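Local coordinates for protein ZYG-9 (PDB 2OF3) that plays a major role in organizing microtubules and spindle poles during mitosis and meiosis in one-cell embryos, at residues N45-K48 and V49-S53; A102-I105 and K106-L110; A132-P135 and Y136-K140; S201-S205 and L206-K210; A226-N229 and V230-C234. All coordinates share one frame; numbering follows the deposited sequence.

Interaction 1. Residues N45-K48 and V49-S53; sequences NQAK and VSLMS
Lys48 and Met52 meet at the start of a helix: this is a local contact at the N-terminal end of helix 49-55, near the surface, where the loop that leaves helix 33-44 turns into that helix. Lys48 holds the N-cap position, and its carbonyl opens the first turn. Met52 N gives a nearly straight hydrogen bond to Lys48 O at 2.9 Å, with 172° at the hydrogen. The cap is a lysine, and what it contributes is its backbone oxygen; the amine end of its side chain leads away from the turn.

Next to this bond, Ala47 presents its methyl group to the helix and touches two residues there. Ala47 CB lies 3.9 Å from Met52 CG and 4.1 Å from Leu51 CD2. Met52 reaches the alanine because its chain folds back on itself: CG lies beside the backbone N and anti to the carbonyl carbon (chi1 -72°), and a second bend at chi2 brings Met52 SD to 3.9 Å from Ala47 CB. One turn is thus tied by a polar backbone bond and by apolar packing at once.

Farther along, Val49 O takes two donors from Ser53. Ser53 N bonds to Val49 O at 2.7 Å and Ser53 OG to the same Val49 O at 2.8 Å, from above the carbonyl plane. The serine holds OG beside its backbone N (chi1 -47°), which turns the hydroxyl back to that carbonyl.

Leu51 is buried against Ala66 and Leu70 of helix 60-76, Met52 packs on Gln40 and Leu43 of helix 33-44, and Lys48 also pairs through its backbone with Leu4 of the N-terminal segment.

Interaction 2. Residues A102-I105 and K106-L110; sequences AALI and KVLEL
Val107 N donates to Ala103 O at 2.9 Å, and Leu108 N to Leu104 O at 3.0 Å, backbone bonds that join a pair of turns in the first half of helix 101-120. The next bond, from Glu109 N to Ile105 O at 3.1 Å, is less straight, with 147° at the hydrogen.

Among the side chains, the apolar pair is Leu104 and Leu108, whose branches cross obliquely, Leu104 CG lying 4.0 Å from Leu108 CD1. Leu104 sends CG anti to its amide nitrogen (chi1 -173°), whereas Leu108 CG swings back beside its own N (chi1 -63°) and settles 3.3 Å from Leu104 O. Val107 turns CG2 back in the same way, over Ala103 O.

The setting is a stack of paired helices, the HEAT-repeat architecture of TOG domains. Leu104 and Leu108 pack toward helix 146-163, on Met148 and on Val152 and Ile155 respectively; Val107 and Leu110 face helix 60-76 at Leu67 and helix 85-95 at Cys92.

Charge appears on another side of the helix. Lys106 bends at its second torsion, and Lys106 NZ comes to 3.8 Å from Glu109 OE1, a long salt bridge.

Interaction 3. Residues A132-P135 and Y136-K140; sequences AFVP and YLLLK
Leu137 CB lies over one face of the Phe133 ring in a CH-pi contact, 4.3 Å from the centroid and 21° off the ring normal, displaced toward the rim. At that rim the leucine methyls join in, Leu137 CD2 standing 3.9 Å from Phe133 CE2. The Tyr136 ring uses its edge instead: Ala132 O lies in its plane, 3.2 Å from Tyr136 CD2. That oxygen is buried with no hydrogen-bond partner in the model; the C-H edge of the ring faces it, probably only a weak compensation. Tyr136 reaches back over the preceding turn because CG sits beside its backbone N (chi1 -59°), and its hydroxyl is hydrogen-bonded to Phe28 O.

All this happens at a kink in helix 127-139, near the centre of the HEAT-repeat array of the TOG domain. Pro135 has no amide hydrogen to give to the preceding turn. After it, Leu137 N bonds to Phe133 O at 3.0 Å, and the same oxygen accepts a weak bond from Tyr136 N.

Val134 and Leu138 run side by side, with Val134 CG1 4.0 Å from Leu138 CD1. They face Met171 and Leu172 of helix 165-174 respectively, while Phe133 turns to Leu89 and Thr93 of helix 85-95.

Interaction 4. Residues S201-S205 and L206-K210; sequences SPLKS and LSVEK
Leu206 folds back on Leu203, the direct bond of this turn running from Leu206 N to Leu203 O at 2.9 Å. The donor comes from above the carbonyl plane, 36° out of it, although the bond is fairly straight at the hydrogen. Leu206 CB lies 3.4 Å from Leu203 O. The apolar touch of the two segments is light: Leu203 CB meets Val208 CG2 at 4.2 Å. Val208 CG2 is turned beside its own backbone N, which aims this methyl back toward the loop.

Two waters tie the turn together. Water 1 gives a hydrogen to Leu203 O and another to Glu209 OE1, and accepts from Val208 N at 2.7 Å. Leu203 O therefore has two donors, Leu206 N and the water, and an amide in the first turn of helix 208-212 is satisfied through solvent. Water 2 joins Ser205 O to Ser207 OG.

The result is a linker between helices of the HEAT-repeat stack: a 3-10 turn that includes 201-203, then Ser207 as N-cap of helix 208-212. Ser207 makes no capping bond with its side chain, and its backbone takes the left-handed conformation (phi 61°, psi 44°), turning the chain into helix 208-212.

Outside this ring of bonds, Lys204 and Glu209 approach without pairing, Lys204 NZ staying 5.5 Å from Glu209 OE2. Glu238 of helix 221-238 lies close to that carboxylate, and Lys204 makes a long, weak ion pair with Glu238; the amine may ease the like charges. Leu206 is planted on Leu166, Thr169 and Pro170 of helix 165-174.

Interaction 5. Residues A226-N229 and V230-C234; sequences AAIN and VLVAC
Ile228 sets its CG2 branch against the CG2 methyl of Val232 one turn on, the two carbons 4.2 Å apart and the side chains crossing at a slant. The isoleucine places that branch opposite its backbone N, beside the carbonyl carbon (chi1, measured to CG1, -72°), whereas Val232 turns its own CG2 back beside the nitrogen (chi1, again to CG1, 173°); these two turns bring the methyls together. Val232 CG2 also rests 3.3 Å from Ile228 O, flanking the carbonyl that its own amide uses.

Beneath the side chains runs an unbroken ladder of helical hydrogen bonds. Val230 N reaches Ala226 O at 2.9 Å, and Leu231 N bonds to Ala227 O. Val232 N meets Ile228 O with 168° at the hydrogen, and Ala233 N to Asn229 O completes the run.

Val230 CG2 packs 3.3 Å from Ala226 O in the same manner as its neighbour two residues on. This is regular alpha-helix, the middle of helix 221-238 in the HEAT-repeat stack. Ala226 and Ala233 face Leu188 and Ile195 of helix 181-198, while Ile228 and Leu231 meet Val257 of helix 251-264.

The chemistry is that of a largely buried helix: the carbonyls of 226-230 accept from the amides of 230-234, and side chains that are mainly apolar, apart from Asn229, are left to face the neighbouring helices.

In the fold
The five contacts follow one another along the chain and mark out the length of the helical stack. Interaction 1 lies near one end, its centre about 47 Å from that of interaction 5, and the two fall on opposite sides of the chain's centre. Interaction 3 is nearly central and touches interaction 2, where Leu108 CD2 meets Leu137 CD1 at 4.1 Å and Leu104 CD1 meets Lys140 CD at 4.0 Å. Interactions 4 and 5 also touch: Val208 CG1 packs 4.0 Å from Val230 CG1, and Glu209 CG reaches Cys234 SG at 3.8 Å. Between these two pairs, interactions 3 and 4 stay about 12 Å apart at their nearest atoms.

Interaction 1. Residues N45-K48 and V49-S53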
loop_
_atom_site.group_PDB
_atom_site.type_symbol
_atom_site.label_atom_id
_atom_site.label_comp_id
_atom_site.label_asym_id
_atom_site.label_seq_id
_atom_site.Cartn_x
_atom_site.Cartn_y
_atom_site.Cartn_z
ATOM N N ASN A 45 12.586 7.584 21.169
ATOM C CA ASN A 45 13.744 8.455 20.942
ATOM C C ASN A 45 13.389 9.704 20.123
ATOM O O ASN A 45 14.258 10.560 19.911
ATOM C CB ASN A 45 14.877 7.669 20.245
ATOM C CG ASN A 45 15.493 6.582 21.146
ATOM O OD1 ASN A 45 15.532 6.721 22.396
ATOM N ND2 ASN A 45 16.018 5.523 20.523
ATOM N N GLN A 46 12.138 9.812 19.654
ATOM C CA GLN A 46 11.707 10.885 18.704
ATOM C C GLN A 46 10.523 11.761 19.163
ATOM O O GLN A 46 10.366 12.881 18.713
ATOM C CB GLN A 46 11.321 10.282 17.314
ATOM C CG GLN A 46 12.370 9.357 16.692
ATOM C CD GLN A 46 13.749 9.978 16.609
ATOM O OE1 GLN A 46 13.920 11.219 16.571
ATOM N NE2 GLN A 46 14.761 9.112 16.605
ATOM N N ALA A 47 9.709 11.239 20.073
ATOM C CA ALA A 47 8.442 11.811 20.474
ATOM C C ALA A 47 8.429 12.119 21.987
ATOM O O ALA A 47 8.898 11.329 22.807
ATOM C CB ALA A 47 7.275 10.820 20.136
ATOM N N LYS A 48 7.827 13.251 22.344
ATOM C CA LYS A 48 7.481 13.567 23.738
ATOM C C LYS A 48 6.609 12.473 24.415
ATOM O O LYS A 48 5.718 11.856 23.788
ATOM C CB LYS A 48 6.709 14.907 23.784
ATOM C CG LYS A 48 7.555 16.155 23.535
ATOM C CD LYS A 48 6.623 17.377 23.756
ATOM C CE LYS A 48 7.467 18.659 23.986
ATOM N NZ LYS A 48 8.896 18.192 24.127
ATOM N N VAL A 49 6.807 12.295 25.722
ATOM C CA VAL A 49 6.121 11.222 26.429
ATOM C C VAL A 49 4.627 11.382 26.377
ATOM O O VAL A 49 3.919 10.383 26.372
ATOM C CB VAL A 49 6.624 11.042 27.910
ATOM C CG1 VAL A 49 8.124 11.097 27.969
ATOM C CG2 VAL A 49 6.026 12.111 28.802
ATOM N N SER A 50 4.107 12.611 26.301
ATOM C CA SER A 50 2.632 12.748 26.212
ATOM C C SER A 50 2.082 12.255 24.914
ATOM O O SER A 50 0.986 11.690 24.901
ATOM C CB SER A 50 2.156 14.193 26.399
ATOM O OG SER A 50 2.737 15.028 25.423
ATOM N N LEU A 51 2.803 12.453 23.797
ATOM C CA LEU A 51 2.420 11.735 22.549
ATOM C C LEU A 51 2.617 10.229 22.678
ATOM O O LEU A 51 1.741 9.449 22.298
ATOM C CB LEU A 51 3.194 12.286 21.344
ATOM C CG LEU A 51 2.832 11.704 19.969
ATOM C CD1 LEU A 51 1.361 11.801 19.645
ATOM C CD2 LEU A 51 3.673 12.432 18.882
ATOM N N MET A 52 3.752 9.812 23.239
ATOM C CA MET A 52 4.010 8.385 23.463
ATOM C C MET A 52 2.924 7.692 24.270
ATOM O O MET A 52 2.518 6.545 23.935
ATOM C CB MET A 52 5.393 8.162 24.119
ATOM C CG MET A 52 6.609 8.413 23.173
ATOM S SD MET A 52 6.690 7.279 21.784
ATOM C CE MET A 52 7.137 5.796 22.637
ATOM N N SER A 53 2.462 8.333 25.361
ATOM C CA SER A 53 1.368 7.745 26.175
ATOM C C SER A 53 0.119 7.530 25.394
ATOM O O SER A 53 -0.582 6.567 25.652
ATOM C CB SER A 53 1.023 8.610 27.396
ATOM O OG SER A 53 2.227 8.972 28.042
#

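Interaction 2. Residues A102-I105 and K106-L110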
loop_
_atom_site.group_PDB
_atom_site.type_symbol
_atom_site.label_atom_id
_atom_site.label_comp_id
_atom_site.label_asym_id
_atom_site.label_seq_id
_atom_site.Cartn_x
_atom_site.Cartn_y
_atom_site.Cartn_z
ATOM N N ALA A 102 -13.957 4.507 13.060
ATOM C CA ALA A 102 -13.641 5.912 13.365
ATOM C C ALA A 102 -12.132 6.175 13.399
ATOM O O ALA A 102 -11.632 7.160 12.806
ATOM C CB ALA A 102 -14.309 6.357 14.698
ATOM N N ALA A 103 -11.418 5.308 14.106
ATOM C CA ALA A 103 -9.970 5.364 14.117
ATOM C C ALA A 103 -9.431 5.167 12.705
ATOM O O ALA A 103 -8.586 5.933 12.271
ATOM C CB ALA A 103 -9.429 4.348 15.027
ATOM N N LEU A 104 -9.973 4.213 11.943
ATOM C CA LEU A 104 -9.445 3.958 10.580
ATOM C C LEU A 104 -9.496 5.170 9.673
ATOM O O LEU A 104 -8.520 5.457 9.005
ATOM C CB LEU A 104 -10.092 2.744 9.898
ATOM C CG LEU A 104 -9.440 2.366 8.549
ATOM C CD1 LEU A 104 -7.954 1.893 8.667
ATOM C CD2 LEU A 104 -10.249 1.315 7.829
ATOM N N ILE A 105 -10.631 5.881 9.626
ATOM C CA ILE A 105 -10.718 7.131 8.872
ATOM C C ILE A 105 -9.568 8.088 9.185
ATOM O O ILE A 105 -8.979 8.678 8.258
ATOM C CB ILE A 105 -12.082 7.881 9.136
ATOM C CG1 ILE A 105 -13.225 7.151 8.452
ATOM C CG2 ILE A 105 -12.023 9.267 8.553
ATOM C CD1 ILE A 105 -14.640 7.282 9.226
ATOM N N LYS A 106 -9.264 8.283 10.466
ATOM C CA LYS A 106 -8.217 9.238 10.844
ATOM C C LYS A 106 -6.812 8.696 10.590
ATOM O O LYS A 106 -5.888 9.473 10.369
ATOM C CB LYS A 106 -8.265 9.591 12.342
ATOM C CG LYS A 106 -9.515 10.386 12.811
ATOM C CD LYS A 106 -9.582 11.734 12.111
ATOM C CE LYS A 106 -10.994 12.332 12.206
ATOM N NZ LYS A 106 -10.821 13.800 12.089
ATOM N N VAL A 107 -6.634 7.386 10.730
ATOM C CA VAL A 107 -5.345 6.761 10.362
ATOM C C VAL A 107 -5.077 7.009 8.894
ATOM O O VAL A 107 -3.997 7.433 8.531
ATOM C CB VAL A 107 -5.320 5.256 10.663
ATOM C CG1 VAL A 107 -4.105 4.606 9.995
ATOM C CG2 VAL A 107 -5.340 4.999 12.198
ATOM N N LEU A 108 -6.086 6.814 8.034
ATOM C CA LEU A 108 -5.856 6.971 6.599
ATOM C C LEU A 108 -5.590 8.398 6.223
ATOM O O LEU A 108 -4.843 8.667 5.293
ATOM C CB LEU A 108 -7.012 6.373 5.782
ATOM C CG LEU A 108 -7.126 4.859 6.022
ATOM C CD1 LEU A 108 -8.408 4.463 5.333
ATOM C CD2 LEU A 108 -5.942 4.095 5.382
ATOM N N GLU A 109 -6.182 9.335 6.967
ATOM C CA GLU A 109 -5.914 10.754 6.760
ATOM C C GLU A 109 -4.487 11.060 7.102
ATOM O O GLU A 109 -3.822 11.797 6.358
ATOM C CB GLU A 109 -6.850 11.556 7.642
ATOM C CG GLU A 109 -6.613 12.995 7.701
ATOM C CD GLU A 109 -7.582 13.666 8.698
ATOM O OE1 GLU A 109 -8.597 13.041 9.106
ATOM O OE2 GLU A 109 -7.325 14.827 9.050
ATOM N N LEU A 110 -3.991 10.498 8.206
ATOM C CA LEU A 110 -2.545 10.638 8.509
ATOM C C LEU A 110 -1.654 10.014 7.426
ATOM O O LEU A 110 -0.666 10.635 7.021
ATOM C CB LEU A 110 -2.156 10.101 9.905
ATOM C CG LEU A 110 -0.689 10.305 10.304
ATOM C CD1 LEU A 110 -0.281 11.815 10.266
ATOM C CD2 LEU A 110 -0.430 9.724 11.686
#

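Interaction 3. Residues A132-P135 and Y136-K140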
loop_
_atom_site.group_PDB
_atom_site.type_symbol
_atom_site.label_atom_id
_atom_site.label_comp_id
_atom_site.label_asym_id
_atom_site.label_seq_id
_atom_site.Cartn_x
_atom_site.Cartn_y
_atom_site.Cartn_z
ATOM N N ALA A 132 7.651 -2.184 4.464
ATOM C CA ALA A 132 7.028 -2.127 5.815
ATOM C C ALA A 132 5.608 -1.574 5.767
ATOM O O ALA A 132 4.841 -1.855 6.642
ATOM C CB ALA A 132 7.875 -1.252 6.764
ATOM N N PHE A 133 5.247 -0.765 4.767
ATOM C CA PHE A 133 3.941 -0.096 4.803
ATOM C C PHE A 133 2.930 -0.672 3.802
ATOM O O PHE A 133 1.792 -1.011 4.170
ATOM C CB PHE A 133 4.073 1.430 4.575
ATOM C CG PHE A 133 2.716 2.153 4.597
ATOM C CD1 PHE A 133 1.887 2.089 5.732
ATOM C CD2 PHE A 133 2.277 2.870 3.514
ATOM C CE1 PHE A 133 0.610 2.759 5.777
ATOM C CE2 PHE A 133 1.008 3.542 3.545
ATOM C CZ PHE A 133 0.187 3.456 4.663
ATOM N N VAL A 134 3.339 -0.745 2.542
ATOM C CA VAL A 134 2.432 -1.052 1.439
ATOM C C VAL A 134 1.694 -2.374 1.579
ATOM O O VAL A 134 0.498 -2.373 1.355
ATOM C CB VAL A 134 3.117 -0.868 0.037
ATOM C CG1 VAL A 134 2.130 -1.313 -1.151
ATOM C CG2 VAL A 134 3.537 0.591 -0.115
ATOM N N PRO A 135 2.369 -3.504 1.905
ATOM C CA PRO A 135 1.651 -4.758 2.045
ATOM C C PRO A 135 0.523 -4.703 3.059
ATOM O O PRO A 135 -0.541 -5.391 2.869
ATOM C CB PRO A 135 2.767 -5.775 2.423
ATOM C CG PRO A 135 3.963 -5.226 1.754
ATOM C CD PRO A 135 3.814 -3.727 2.046
ATOM N N TYR A 136 0.680 -3.887 4.101
ATOM C CA TYR A 136 -0.413 -3.792 5.094
ATOM C C TYR A 136 -1.495 -2.846 4.641
ATOM O O TYR A 136 -2.665 -3.087 4.929
ATOM C CB TYR A 136 0.107 -3.344 6.447
ATOM C CG TYR A 136 1.130 -4.319 6.936
ATOM C CD1 TYR A 136 0.734 -5.562 7.425
ATOM C CD2 TYR A 136 2.503 -4.016 6.846
ATOM C CE1 TYR A 136 1.696 -6.526 7.842
ATOM C CE2 TYR A 136 3.503 -4.969 7.249
ATOM C CZ TYR A 136 3.061 -6.197 7.743
ATOM O OH TYR A 136 3.996 -7.099 8.133
ATOM N N LEU A 137 -1.122 -1.765 3.949
ATOM C CA LEU A 137 -2.130 -0.835 3.405
ATOM C C LEU A 137 -3.027 -1.578 2.436
ATOM O O LEU A 137 -4.250 -1.297 2.380
ATOM C CB LEU A 137 -1.491 0.357 2.698
ATOM C CG LEU A 137 -2.444 1.325 1.982
ATOM C CD1 LEU A 137 -3.176 2.245 2.996
ATOM C CD2 LEU A 137 -1.622 2.114 1.022
ATOM N N LEU A 138 -2.447 -2.512 1.676
ATOM C CA LEU A 138 -3.228 -3.303 0.717
ATOM C C LEU A 138 -4.272 -4.216 1.352
ATOM O O LEU A 138 -5.290 -4.546 0.706
ATOM C CB LEU A 138 -2.312 -4.058 -0.274
ATOM C CG LEU A 138 -1.492 -3.167 -1.184
ATOM C CD1 LEU A 138 -0.601 -4.042 -2.031
ATOM C CD2 LEU A 138 -2.351 -2.266 -2.049
ATOM N N LEU A 139 -4.092 -4.590 2.613
ATOM C CA LEU A 139 -5.142 -5.285 3.329
ATOM C C LEU A 139 -6.463 -4.478 3.379
ATOM O O LEU A 139 -7.564 -5.051 3.322
ATOM C CB LEU A 139 -4.714 -5.634 4.766
ATOM C CG LEU A 139 -3.520 -6.593 4.930
ATOM C CD1 LEU A 139 -3.106 -6.722 6.448
ATOM C CD2 LEU A 139 -3.814 -7.973 4.283
ATOM N N LYS A 140 -6.348 -3.155 3.468
ATOM C CA LYS A 140 -7.461 -2.290 3.722
ATOM C C LYS A 140 -8.190 -2.005 2.437
ATOM O O LYS A 140 -9.315 -1.435 2.462
ATOM C CB LYS A 140 -6.935 -0.975 4.322
ATOM C CG LYS A 140 -6.305 -1.168 5.712
ATOM C CD LYS A 140 -7.299 -1.565 6.777
ATOM C CE LYS A 140 -7.181 -3.057 7.041
ATOM N NZ LYS A 140 -8.297 -3.497 7.938
#

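Interaction 4. Residues S201-S205 and L206-K210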
loop_
_atom_site.group_PDB
_atom_site.type_symbol
_atom_site.label_atom_id
_atom_site.label_comp_id
_atom_site.label_asym_id
_atom_site.label_seq_id
_atom_site.Cartn_x
_atom_site.Cartn_y
_atom_site.Cartn_z
ATOM N N SER A 201 5.217 -2.991 -21.231
ATOM C CA SER A 201 6.665 -3.177 -21.428
ATOM C C SER A 201 7.518 -2.872 -20.182
ATOM O O SER A 201 8.409 -3.681 -19.832
ATOM C CB SER A 201 7.169 -2.405 -22.647
ATOM O OG SER A 201 8.584 -2.450 -22.626
ATOM N N PRO A 202 7.217 -1.751 -19.470
ATOM C CA PRO A 202 8.002 -1.490 -18.243
ATOM C C PRO A 202 7.880 -2.603 -17.174
ATOM O O PRO A 202 8.730 -2.664 -16.266
ATOM C CB PRO A 202 7.423 -0.180 -17.728
ATOM C CG PRO A 202 6.676 0.432 -18.872
ATOM C CD PRO A 202 6.197 -0.705 -19.700
ATOM N N LEU A 203 6.879 -3.498 -17.319
ATOM C CA LEU A 203 6.556 -4.497 -16.308
ATOM C C LEU A 203 6.912 -5.906 -16.753
ATOM O O LEU A 203 6.624 -6.887 -16.052
ATOM C CB LEU A 203 5.065 -4.401 -15.924
ATOM C CG LEU A 203 4.460 -3.039 -15.526
ATOM C CD1 LEU A 203 3.010 -3.210 -15.036
ATOM C CD2 LEU A 203 5.341 -2.315 -14.437
ATOM N N LYS A 204 7.573 -6.012 -17.906
ATOM C CA LYS A 204 7.834 -7.311 -18.513
ATOM C C LYS A 204 8.535 -8.388 -17.652
ATOM O O LYS A 204 8.231 -9.587 -17.842
ATOM C CB LYS A 204 8.565 -7.141 -19.837
ATOM C CG LYS A 204 7.658 -6.650 -21.002
ATOM C CD LYS A 204 6.301 -7.412 -21.186
ATOM C CE LYS A 204 5.880 -7.498 -22.691
ATOM N NZ LYS A 204 6.159 -6.281 -23.609
ATOM N N SER A 205 9.436 -7.997 -16.729
ATOM C CA SER A 205 10.138 -8.986 -15.855
ATOM C C SER A 205 9.226 -9.617 -14.814
ATOM O O SER A 205 9.593 -10.620 -14.159
ATOM C CB SER A 205 11.330 -8.348 -15.120
ATOM O OG SER A 205 10.909 -7.291 -14.252
ATOM N N LEU A 206 8.025 -9.050 -14.669
ATOM C CA LEU A 206 7.121 -9.446 -13.583
ATOM C C LEU A 206 6.082 -10.524 -13.938
ATOM O O LEU A 206 5.425 -11.085 -13.039
ATOM C CB LEU A 206 6.451 -8.204 -12.970
ATOM C CG LEU A 206 7.468 -7.173 -12.423
ATOM C CD1 LEU A 206 6.701 -6.048 -11.781
ATOM C CD2 LEU A 206 8.427 -7.863 -11.414
ATOM N N SER A 207 5.946 -10.860 -15.215
ATOM C CA SER A 207 5.025 -11.948 -15.560
ATOM C C SER A 207 3.565 -11.584 -15.121
ATOM O O SER A 207 2.853 -12.411 -14.545
ATOM C CB SER A 207 5.442 -13.273 -14.899
ATOM O OG SER A 207 6.570 -13.842 -15.560
ATOM N N VAL A 208 3.173 -10.350 -15.405
ATOM C CA VAL A 208 1.848 -9.889 -15.097
ATOM C C VAL A 208 0.788 -10.730 -15.827
ATOM O O VAL A 208 -0.126 -11.233 -15.182
ATOM C CB VAL A 208 1.676 -8.408 -15.472
ATOM C CG1 VAL A 208 0.211 -7.987 -15.332
ATOM C CG2 VAL A 208 2.606 -7.524 -14.604
ATOM N N GLU A 209 0.915 -10.906 -17.139
ATOM C CA GLU A 209 -0.115 -11.642 -17.920
ATOM C C GLU A 209 -0.348 -13.016 -17.370
ATOM O O GLU A 209 -1.492 -13.391 -17.125
ATOM C CB GLU A 209 0.200 -11.715 -19.414
ATOM C CG GLU A 209 0.513 -10.394 -20.067
ATOM C CD GLU A 209 2.032 -10.056 -20.070
ATOM O OE1 GLU A 209 2.785 -10.433 -19.136
ATOM O OE2 GLU A 209 2.466 -9.385 -21.023
ATOM N N LYS A 210 0.722 -13.742 -17.080
ATOM C CA LYS A 210 0.608 -15.099 -16.597
ATOM C C LYS A 210 0.085 -15.215 -15.172
ATOM O O LYS A 210 -0.603 -16.193 -14.834
ATOM C CB LYS A 210 1.990 -15.811 -16.697
ATOM C CG LYS A 210 2.011 -17.205 -16.067
ATOM C CD LYS A 210 3.255 -18.036 -16.498
ATOM C CE LYS A 210 2.978 -19.589 -16.417
ATOM N NZ LYS A 210 2.245 -20.193 -17.655
HETATM O O HOH W 1 4.665 -9.008 -17.249
HETATM O O HOH W 2 8.708 -13.037 -13.630
#

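Interaction 5. Residues A226-N229 and V230-C234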
loop_
_atom_site.group_PDB
_atom_site.type_symbol
_atom_site.label_atom_id
_atom_site.label_comp_id
_atom_site.label_asym_id
_atom_site.label_seq_id
_atom_site.Cartn_x
_atom_site.Cartn_y
_atom_site.Cartn_z
ATOM N N ALA A 226 -11.976 -7.401 -13.498
ATOM C CA ALA A 226 -10.708 -6.635 -13.414
ATOM C C ALA A 226 -9.581 -7.466 -14.062
ATOM O O ALA A 226 -8.718 -6.882 -14.747
ATOM C CB ALA A 226 -10.382 -6.323 -11.927
ATOM N N ALA A 227 -9.600 -8.801 -13.880
ATOM C CA ALA A 227 -8.557 -9.660 -14.475
ATOM C C ALA A 227 -8.663 -9.618 -15.975
ATOM O O ALA A 227 -7.629 -9.474 -16.659
ATOM C CB ALA A 227 -8.629 -11.136 -13.990
ATOM N N ILE A 228 -9.899 -9.721 -16.492
ATOM C CA ILE A 228 -10.161 -9.566 -17.916
ATOM C C ILE A 228 -9.639 -8.216 -18.354
ATOM O O ILE A 228 -8.918 -8.154 -19.358
ATOM C CB ILE A 228 -11.684 -9.686 -18.245
ATOM C CG1 ILE A 228 -12.136 -11.125 -18.092
ATOM C CG2 ILE A 228 -11.996 -9.136 -19.663
ATOM C CD1 ILE A 228 -13.660 -11.274 -17.986
ATOM N N ASN A 229 -9.974 -7.137 -17.637
ATOM C CA ASN A 229 -9.511 -5.826 -18.087
ATOM C C ASN A 229 -7.995 -5.555 -18.027
ATOM O O ASN A 229 -7.482 -4.788 -18.824
ATOM C CB ASN A 229 -10.308 -4.700 -17.405
ATOM C CG ASN A 229 -11.731 -4.590 -17.901
ATOM O OD1 ASN A 229 -12.599 -4.053 -17.217
ATOM N ND2 ASN A 229 -11.978 -5.064 -19.068
ATOM N N VAL A 230 -7.287 -6.208 -17.129
ATOM C CA VAL A 230 -5.822 -6.205 -17.153
ATOM C C VAL A 230 -5.292 -6.823 -18.473
ATOM O O VAL A 230 -4.433 -6.227 -19.149
ATOM C CB VAL A 230 -5.202 -6.943 -15.863
ATOM C CG1 VAL A 230 -3.669 -7.213 -16.030
ATOM C CG2 VAL A 230 -5.458 -6.155 -14.511
ATOM N N LEU A 231 -5.815 -7.977 -18.879
ATOM C CA LEU A 231 -5.340 -8.668 -20.082
ATOM C C LEU A 231 -5.648 -7.917 -21.358
ATOM O O LEU A 231 -4.812 -7.883 -22.285
ATOM C CB LEU A 231 -5.918 -10.083 -20.137
ATOM C CG LEU A 231 -5.537 -11.006 -18.997
ATOM C CD1 LEU A 231 -6.240 -12.304 -19.210
ATOM C CD2 LEU A 231 -4.022 -11.251 -18.918
ATOM N N VAL A 232 -6.816 -7.286 -21.414
ATOM C CA VAL A 232 -7.207 -6.351 -22.500
ATOM C C VAL A 232 -6.306 -5.113 -22.587
ATOM O O VAL A 232 -5.976 -4.651 -23.703
ATOM C CB VAL A 232 -8.670 -5.865 -22.316
ATOM C CG1 VAL A 232 -9.043 -4.778 -23.318
ATOM C CG2 VAL A 232 -9.649 -7.035 -22.411
ATOM N N ALA A 233 -5.945 -4.539 -21.427
ATOM C CA ALA A 233 -5.018 -3.395 -21.374
ATOM C C ALA A 233 -3.638 -3.810 -21.929
ATOM O O ALA A 233 -3.011 -3.046 -22.665
ATOM C CB ALA A 233 -4.900 -2.853 -19.945
ATOM N N CYS A 234 -3.191 -5.015 -21.596
ATOM C CA CYS A 234 -1.942 -5.606 -22.132
ATOM C C CYS A 234 -2.043 -5.802 -23.650
ATOM O O CYS A 234 -1.178 -5.384 -24.419
ATOM C CB CYS A 234 -1.688 -6.958 -21.481
ATOM S SG CYS A 234 -1.127 -6.962 -19.763
#